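Local coordinates for protein chorismatase (Streptomyces hygroscopicus, PDB 4BPS) that hydrolyses chorismate to pyruvate and a dihydroxycyclohexadiene carboxylic acid, a step in the biosynthesis of the immunosuppressants FK506 and FK520, at residues 75-83 / 93-101. Numbering follows the deposited sequence.
Sequences VWHAQRPVE and ARTDAYLFG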
ATOM      1  N   VAL A  75      -3.706   2.027  11.709  1.00  5.55           N
ATOM      2  CA  VAL A  75      -3.993   0.828  12.486  1.00  6.48           C
ATOM      3  C   VAL A  75      -4.891  -0.099  11.669  1.00  6.53           C
ATOM      4  O   VAL A  75      -5.967   0.308  11.231  1.00  7.14           O
ATOM      5  CB  VAL A  75      -4.690   1.163  13.825  1.00  7.23           C
ATOM      6  CG1 VAL A  75      -4.799  -0.093  14.675  1.00  7.54           C
ATOM      7  CG2 VAL A  75      -3.945   2.283  14.589  1.00  8.23           C
ATOM      8  N   TRP A  76      -4.441  -1.335  11.483  1.00  6.42           N
ATOM      9  CA  TRP A  76      -5.236  -2.361  10.818  1.00  6.47           C
ATOM     10  C   TRP A  76      -5.935  -3.218  11.864  1.00  6.58           C
ATOM     11  O   TRP A  76      -5.364  -3.556  12.914  1.00  7.63           O
ATOM     12  CB  TRP A  76      -4.363  -3.173   9.856  1.00  6.83           C
ATOM     13  CG  TRP A  76      -4.113  -2.344   8.652  1.00  6.77           C
ATOM     14  CD1 TRP A  76      -3.050  -1.523   8.425  1.00  7.06           C
ATOM     15  CD2 TRP A  76      -5.028  -2.147   7.576  1.00  6.90           C
ATOM     16  NE1 TRP A  76      -3.241  -0.833   7.234  1.00  7.35           N
ATOM     17  CE2 TRP A  76      -4.457  -1.203   6.704  1.00  7.19           C
ATOM     18  CE3 TRP A  76      -6.280  -2.683   7.265  1.00  7.85           C
ATOM     19  CZ2 TRP A  76      -5.094  -0.795   5.529  1.00  7.78           C
ATOM     20  CZ3 TRP A  76      -6.905  -2.282   6.096  1.00  8.26           C
ATOM     21  CH2 TRP A  76      -6.315  -1.350   5.245  1.00  8.28           C
ATOM     22  N   HIS A  77      -7.175  -3.553  11.549  1.00  6.37           N
ATOM     23  CA  HIS A  77      -8.089  -4.285  12.417  1.00  6.17           C
ATOM     24  C   HIS A  77      -8.723  -5.436  11.648  1.00  6.49           C
ATOM     25  O   HIS A  77      -8.836  -5.384  10.413  1.00  7.14           O
ATOM     26  CB  HIS A  77      -9.251  -3.374  12.821  1.00  7.34           C
ATOM     27  CG  HIS A  77      -8.875  -2.230  13.704  1.00  7.13           C
ATOM     28  ND1 HIS A  77      -9.180  -2.216  15.045  1.00  8.06           N
ATOM     29  CD2 HIS A  77      -8.268  -1.043  13.440  1.00  7.44           C
ATOM     30  CE1 HIS A  77      -8.769  -1.069  15.574  1.00  8.04           C
ATOM     31  NE2 HIS A  77      -8.198  -0.353  14.624  1.00  7.58           N
ATOM     32  N   ALA A  78      -9.214  -6.432  12.376  1.00  6.42           N
ATOM     33  CA  ALA A  78     -10.165  -7.372  11.774  1.00  7.14           C
ATOM     34  C   ALA A  78     -11.079  -7.890  12.871  1.00  7.68           C
ATOM     35  O   ALA A  78     -12.196  -7.413  13.009  1.00  9.26           O
ATOM     36  CB  ALA A  78      -9.428  -8.508  11.041  1.00  7.77           C
ATOM     37  N   GLN A  79     -10.602  -8.865  13.623  1.00  7.76           N
ATOM     38  CA  GLN A  79     -11.241  -9.275  14.864  1.00  7.96           C
ATOM     39  C   GLN A  79     -10.114  -9.751  15.764  1.00  7.31           C
ATOM     40  O   GLN A  79      -8.945  -9.669  15.379  1.00  7.49           O
ATOM     41  CB  GLN A  79     -12.314 -10.334  14.633  1.00  9.61           C
ATOM     42  CG  GLN A  79     -11.838 -11.651  14.110  1.00 10.07           C
ATOM     43  CD  GLN A  79     -12.996 -12.472  13.511  1.00 10.48           C
ATOM     44  OE1 GLN A  79     -13.121 -12.562  12.282  1.00 11.27           O
ATOM     45  NE2 GLN A  79     -13.802 -13.103  14.361  1.00 11.38           N
ATOM     46  N   ARG A  80     -10.443 -10.214  16.968  1.00  7.04           N
ATOM     47  CA  ARG A  80      -9.417 -10.610  17.913  1.00  7.57           C
ATOM     48  C   ARG A  80      -8.391 -11.551  17.278  1.00  6.87           C
ATOM     49  O   ARG A  80      -8.750 -12.627  16.835  1.00  6.92           O
ATOM     50  CB  ARG A  80     -10.121 -11.308  19.085  1.00  8.82           C
ATOM     51  CG  ARG A  80      -9.180 -11.882  20.131  1.00  9.84           C
ATOM     52  CD  ARG A  80      -9.929 -12.529  21.317  1.00 11.81           C
ATOM     53  NE  ARG A  80     -11.007 -13.459  20.924  1.00 14.52           N
ATOM     54  CZ  ARG A  80     -10.817 -14.734  20.567  1.00 18.18           C
ATOM     55  NH1 ARG A  80      -9.602 -15.255  20.559  1.00 19.54           N
ATOM     56  NH2 ARG A  80     -11.852 -15.509  20.243  1.00 18.98           N
ATOM     57  N   PRO A  81      -7.110 -11.165  17.248  1.00  6.70           N
ATOM     58  CA  PRO A  81      -6.145 -12.093  16.660  1.00  6.52           C
ATOM     59  C   PRO A  81      -6.016 -13.348  17.511  1.00  5.94           C
ATOM     60  O   PRO A  81      -6.043 -13.299  18.753  1.00  7.19           O
ATOM     61  CB  PRO A  81      -4.841 -11.299  16.677  1.00  8.92           C
ATOM     62  CG  PRO A  81      -5.304  -9.848  16.577  1.00 11.27           C
ATOM     63  CD  PRO A  81      -6.531  -9.823  17.440  1.00  8.97           C
ATOM     64  N   VAL A  82      -5.824 -14.467  16.826  1.00  5.62           N
ATOM     65  CA  VAL A  82      -5.720 -15.740  17.499  1.00  5.66           C
ATOM     66  C   VAL A  82      -4.276 -16.174  17.749  1.00  5.64           C
ATOM     67  O   VAL A  82      -4.036 -17.028  18.618  1.00  6.34           O
ATOM     68  CB  VAL A  82      -6.469 -16.859  16.713  1.00  6.87           C
ATOM     69  CG1 VAL A  82      -7.954 -16.461  16.562  1.00  8.50           C
ATOM     70  CG2 VAL A  82      -5.831 -17.179  15.374  1.00  7.07           C
ATOM     71  N   GLU A  83      -3.325 -15.611  17.006  1.00  5.80           N
ATOM     72  CA  GLU A  83      -1.913 -15.950  17.171  1.00  5.96           C
ATOM     73  C   GLU A  83      -1.090 -14.844  16.544  1.00  5.61           C
ATOM     74  O   GLU A  83      -1.522 -14.262  15.532  1.00  5.68           O
ATOM     75  CB  GLU A  83      -1.580 -17.273  16.474  1.00  6.25           C
ATOM     76  CG  GLU A  83      -0.188 -17.788  16.786  1.00  6.46           C
ATOM     77  CD  GLU A  83       0.196 -19.044  16.012  1.00  6.85           C
ATOM     78  OE1 GLU A  83      -0.339 -19.293  14.912  1.00  6.94           O
ATOM     79  OE2 GLU A  83       1.051 -19.810  16.541  1.00  7.67           O
ATOM     80  N   ALA A  93       0.408 -11.041  12.770  1.00  5.24           N
ATOM     81  CA  ALA A  93      -0.736 -11.417  13.597  1.00  5.14           C
ATOM     82  C   ALA A  93      -1.794 -11.972  12.666  1.00  4.95           C
ATOM     83  O   ALA A  93      -1.979 -11.449  11.555  1.00  5.77           O
ATOM     84  CB  ALA A  93      -1.296 -10.206  14.347  1.00  6.28           C
ATOM     85  N   ARG A  94      -2.507 -13.005  13.114  1.00  5.28           N
ATOM     86  CA  ARG A  94      -3.543 -13.605  12.278  1.00  5.29           C
ATOM     87  C   ARG A  94      -4.826 -13.765  13.077  1.00  5.27           C
ATOM     88  O   ARG A  94      -4.801 -14.028  14.296  1.00  5.40           O
ATOM     89  CB  ARG A  94      -3.089 -14.980  11.743  1.00  5.70           C
ATOM     90  CG  ARG A  94      -3.009 -16.084  12.795  1.00  6.04           C
ATOM     91  CD  ARG A  94      -2.347 -17.379  12.229  1.00  7.57           C
ATOM     92  NE  ARG A  94      -2.420 -18.453  13.227  1.00  7.77           N
ATOM     93  CZ  ARG A  94      -3.494 -19.219  13.440  1.00  7.59           C
ATOM     94  NH1 ARG A  94      -4.573 -19.087  12.680  1.00  7.39           N
ATOM     95  NH2 ARG A  94      -3.509 -20.114  14.425  1.00  8.30           N
ATOM     96  N   THR A  95      -5.943 -13.620  12.371  1.00  5.36           N
ATOM     97  CA  THR A  95      -7.211 -14.191  12.804  1.00  5.33           C
ATOM     98  C   THR A  95      -7.343 -15.525  12.080  1.00  5.44           C
ATOM     99  O   THR A  95      -6.472 -15.895  11.304  1.00  6.33           O
ATOM    100  CB  THR A  95      -8.378 -13.283  12.453  1.00  5.76           C
ATOM    101  OG1 THR A  95      -8.506 -13.229  11.026  1.00  6.03           O
ATOM    102  CG2 THR A  95      -8.179 -11.883  13.040  1.00  6.81           C
ATOM    103  N   ASP A  96      -8.408 -16.295  12.296  1.00  6.21           N
ATOM    104  CA  ASP A  96      -8.529 -17.515  11.520  1.00  7.51           C
ATOM    105  C   ASP A  96      -8.641 -17.243  10.021  1.00  6.87           C
ATOM    106  O   ASP A  96      -8.173 -18.067   9.219  1.00  8.84           O
ATOM    107  CB  ASP A  96      -9.671 -18.382  12.027  1.00 10.08           C
ATOM    108  CG  ASP A  96      -9.322 -19.075  13.347  1.00 13.59           C
ATOM    109  OD1 ASP A  96      -8.126 -19.340  13.617  1.00 13.30           O
ATOM    110  OD2 ASP A  96     -10.244 -19.392  14.124  1.00 18.53           O
ATOM    111  N   ALA A  97      -9.159 -16.074   9.630  1.00  6.16           N
ATOM    112  CA  ALA A  97      -9.396 -15.777   8.217  1.00  5.82           C
ATOM    113  C   ALA A  97      -8.380 -14.856   7.539  1.00  5.37           C
ATOM    114  O   ALA A  97      -8.282 -14.896   6.300  1.00  5.57           O
ATOM    115  CB  ALA A  97     -10.799 -15.192   8.043  1.00  6.94           C
ATOM    116  N   TYR A  98      -7.659 -14.018   8.301  1.00  5.02           N
ATOM    117  CA  TYR A  98      -6.778 -13.009   7.701  1.00  5.27           C
ATOM    118  C   TYR A  98      -5.460 -12.895   8.461  1.00  5.07           C
ATOM    119  O   TYR A  98      -5.362 -13.240   9.639  1.00  6.01           O
ATOM    120  CB  TYR A  98      -7.463 -11.629   7.637  1.00  5.83           C
ATOM    121  CG  TYR A  98      -8.744 -11.671   6.843  1.00  6.26           C
ATOM    122  CD1 TYR A  98      -8.720 -11.695   5.441  1.00  6.43           C
ATOM    123  CD2 TYR A  98      -9.988 -11.724   7.472  1.00  7.16           C
ATOM    124  CE1 TYR A  98      -9.917 -11.773   4.714  1.00  7.25           C
ATOM    125  CE2 TYR A  98     -11.166 -11.801   6.742  1.00  7.65           C
ATOM    126  CZ  TYR A  98     -11.124 -11.807   5.370  1.00  7.74           C
ATOM    127  OH  TYR A  98     -12.278 -11.881   4.609  1.00  8.92           O
ATOM    128  N   LEU A  99      -4.451 -12.374   7.767  1.00  5.45           N
ATOM    129  CA  LEU A  99      -3.084 -12.236   8.288  1.00  5.60           C
ATOM    130  C   LEU A  99      -2.578 -10.824   7.958  1.00  5.30           C
ATOM    131  O   LEU A  99      -2.794 -10.325   6.846  1.00  5.98           O
ATOM    132  CB  LEU A  99      -2.199 -13.264   7.590  1.00  6.75           C
ATOM    133  CG  LEU A  99      -0.688 -13.252   7.800  1.00  7.76           C
ATOM    134  CD1 LEU A  99      -0.383 -13.634   9.210  1.00  8.47           C
ATOM    135  CD2 LEU A  99       0.035 -14.215   6.807  1.00  7.93           C
ATOM    136  N   PHE A 100      -1.901 -10.200   8.921  1.00  5.10           N
ATOM    137  CA  PHE A 100      -1.206  -8.921   8.740  1.00  5.31           C
ATOM    138  C   PHE A 100       0.265  -9.144   9.054  1.00  4.66           C
ATOM    139  O   PHE A 100       0.573  -9.727  10.080  1.00  5.63           O
ATOM    140  CB  PHE A 100      -1.786  -7.876   9.699  1.00  5.73           C
ATOM    141  CG  PHE A 100      -1.100  -6.538   9.647  1.00  6.79           C
ATOM    142  CD1 PHE A 100      -1.416  -5.622   8.669  1.00  7.24           C
ATOM    143  CD2 PHE A 100      -0.155  -6.180  10.590  1.00 10.03           C
ATOM    144  CE1 PHE A 100      -0.793  -4.368   8.629  1.00  8.03           C
ATOM    145  CE2 PHE A 100       0.463  -4.930  10.542  1.00 11.19           C
ATOM    146  CZ  PHE A 100       0.145  -4.042   9.559  1.00  9.23           C
ATOM    147  N   GLY A 101       1.158  -8.643   8.202  1.00  4.67           N
ATOM    148  CA  GLY A 101       2.587  -8.756   8.454  1.00  4.83           C
ATOM    149  C   GLY A 101       3.345  -7.505   8.077  1.00  4.45           C
ATOM    150  O   GLY A 101       2.921  -6.715   7.215  1.00  4.69           O
TER
HETATM  151  O   HOH W   1     -10.940 -11.991  10.678  1.00  8.16           O
HETATM  152  O   HOH W   2     -11.366 -14.961  11.465  1.00 12.61           O
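Trp76 and Phe100 meet in the buried part, where strand 72-77 of one sheet packs against strand 98-105 of the next, with Trp76 CD1 3.6 Å from Phe100 CE1. The Trp76 five-membered ring and the Phe100 ring are inclined at only 26° but offset, with little overlap. Further along, Thr95 CG2 fits against Ala78 CB and Gln79 CG. With chi1 at 67°, Thr95 OG1 accepts hydrogen bonds from the backbone N-H of Ala97 (ST turn) and of Tyr98 (ST motif), bracing the hairpin bend, and donates to a water that donates to Gln79 OE1, which Thr18 N also bonds.

Toward solvent the chain enters the second sheet as its edge strand, 83-87, beside 90-94, through a classic beta bulge: Arg94 O accepts a hydrogen bond from Val82 N (2.8 Å) and a weak one from Glu83 N, while Arg94 N bonds Glu83 O. Arg94 NE points almost straight at the anti lone pair of Glu83 OE1 (2.8 Å, 166°), Val82 CG2 lies over one guanidinium face, toward its rim, 3.5 Å from NH1 of Arg94, and NH1 bonds Tyr131 OH and reaches Asp96 OD1 in a long salt bridge. With an alanine at Arg94, Glu83 would probably lose its charge partner and Val82 the group its CG2 rests on. Apolar packing, bordered by a water-bridged Thr95-Gln79 link, joins the sheets inside; outside, a salt bridge, probably weakened by solvent, supplements backbone bonds.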